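Local coordinates for erythrocyte binding antigen 140 (Plasmodium falciparum, PDB 4GF2), which probably binds receptors on the host erythrocyte surface through its two Duffy-binding-like domains, as an adhesin of red-cell invasion, at residues Q42-I45 against A46-L49. The protein carries 3 engineered substitutions. Residues are numbered along the deposited sequence; the frame is centred on the assembly and turned at random.
Sequences QLCI and ANFL
Ile45 O accepts a hydrogen bond from Phe48 N (3.0 Å, N-H...O angle 143°) as the extended chain through Leu43 and Cys44 turns into the short helix 46-49; the donor stands above the carbonyl plane. Leu49 N repeats the i to i+3 spacing one residue on, reaching Ala46 O at 2.8 Å. The same Ile45 carbonyl oxygen sits at the edge of the Phe48 ring, near its plane, with CD2 3.4 Å away. Phe48 carries CG anti to its own carbonyl carbon (chi1 -76°), which swings the ring back toward Ile45, where CD2 comes within 4.2 Å of Ile45 CB. The far end of the Ile45 side chain turns outward, onto Asn111 and Val115 of helix 110-127; Val115 also touches Phe48. The Phe48 ring packs edge-to-face with Phe63 of helix 56-78. On Asn47, ND2 approaches Cys44 SG at 3.7 Å. Water 2 accepts from Asn47 ND2 (2.8 Å) and from Asn47 N, and donates weakly to Cys44 O, so a single water joins the first turn of the helix to the extended loop before it. Water 1 takes the N-H of Ala46 at 2.9 Å and gives a weak bond to Leu43 O. Two N-H groups at the start of the helix are thus satisfied by solvent. Cys44 points SG anti to the backbone N (chi1 -179°) into its disulfide with Cys14, at the end of helix 4-14. This is the start of a short helix whose first N-H groups are bonded to water, tied through the preceding cysteine to the N-terminal helix within the first Duffy-binding-like domain, a cysteine-rich, largely helical fold.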
loop_
_atom_site.group_PDB
_atom_site.type_symbol
_atom_site.label_atom_id
_atom_site.label_comp_id
_atom_site.label_asym_id
_atom_site.label_seq_id
_atom_site.Cartn_x
_atom_site.Cartn_y
_atom_site.Cartn_z
ATOM N N GLN A 42 -7.459 11.050 32.582
ATOM C CA GLN A 42 -7.771 12.412 33.006
ATOM C C GLN A 42 -8.796 12.477 34.133
ATOM O O GLN A 42 -9.286 13.557 34.470
ATOM C CB GLN A 42 -8.268 13.234 31.819
ATOM C CG GLN A 42 -7.211 13.464 30.753
ATOM C CD GLN A 42 -7.527 14.658 29.878
ATOM O OE1 GLN A 42 -8.451 14.624 29.065
ATOM N NE2 GLN A 42 -6.764 15.728 30.047
ATOM N N LEU A 43 -9.122 11.326 34.712
ATOM C CA LEU A 43 -10.043 11.278 35.839
ATOM C C LEU A 43 -9.647 12.331 36.867
ATOM O O LEU A 43 -8.470 12.482 37.185
ATOM C CB LEU A 43 -10.027 9.890 36.475
ATOM C CG LEU A 43 -11.132 9.618 37.501
ATOM C CD1 LEU A 43 -12.497 9.493 36.824
ATOM C CD2 LEU A 43 -10.816 8.370 38.322
ATOM N N CYS A 44 -10.632 13.062 37.378
ATOM C CA CYS A 44 -10.360 14.183 38.272
ATOM C C CYS A 44 -9.952 13.709 39.665
ATOM O O CYS A 44 -10.794 13.315 40.463
ATOM C CB CYS A 44 -11.587 15.085 38.373
ATOM S SG CYS A 44 -11.343 16.511 39.443
ATOM N N ILE A 45 -8.654 13.763 39.951
ATOM C CA ILE A 45 -8.131 13.285 41.226
ATOM C C ILE A 45 -7.130 14.242 41.878
ATOM O O ILE A 45 -6.742 14.050 43.028
ATOM C CB ILE A 45 -7.451 11.920 41.043
ATOM C CG1 ILE A 45 -6.242 12.057 40.114
ATOM C CG2 ILE A 45 -8.443 10.920 40.483
ATOM C CD1 ILE A 45 -5.512 10.761 39.865
ATOM N N ALA A 46 -6.721 15.273 41.146
ATOM C CA ALA A 46 -5.717 16.214 41.631
ATOM C C ALA A 46 -6.055 16.751 43.018
ATOM O O ALA A 46 -5.167 16.949 43.846
ATOM C CB ALA A 46 -5.568 17.368 40.652
ATOM N N ASN A 47 -7.337 16.987 43.273
ATOM C CA ASN A 47 -7.749 17.607 44.529
ATOM C C ASN A 47 -7.309 16.820 45.754
ATOM O O ASN A 47 -7.053 17.401 46.808
ATOM C CB ASN A 47 -9.260 17.830 44.549
ATOM C CG ASN A 47 -9.702 18.837 43.512
ATOM O OD1 ASN A 47 -9.456 20.036 43.656
ATOM N ND2 ASN A 47 -10.351 18.359 42.456
ATOM N N PHE A 48 -7.212 15.503 45.613
ATOM C CA PHE A 48 -6.715 14.662 46.696
ATOM C C PHE A 48 -5.311 15.092 47.129
ATOM O O PHE A 48 -4.964 15.008 48.306
ATOM C CB PHE A 48 -6.691 13.194 46.270
ATOM C CG PHE A 48 -8.042 12.547 46.245
ATOM C CD1 PHE A 48 -8.754 12.356 47.419
ATOM C CD2 PHE A 48 -8.598 12.115 45.052
ATOM C CE1 PHE A 48 -9.999 11.756 47.405
ATOM C CE2 PHE A 48 -9.841 11.513 45.031
ATOM C CZ PHE A 48 -10.543 11.331 46.209
ATOM N N LEU A 49 -4.511 15.553 46.173
ATOM C CA LEU A 49 -3.126 15.930 46.447
ATOM C C LEU A 49 -3.000 17.330 47.035
ATOM O O LEU A 49 -1.945 17.697 47.548
ATOM C CB LEU A 49 -2.295 15.837 45.168
ATOM C CG LEU A 49 -2.154 14.430 44.590
ATOM C CD1 LEU A 49 -1.615 14.486 43.169
ATOM C CD2 LEU A 49 -1.250 13.582 45.473
HETATM O O HOH W 1 -6.807 15.235 38.295
HETATM O O HOH W 2 -9.866 15.567 42.570
#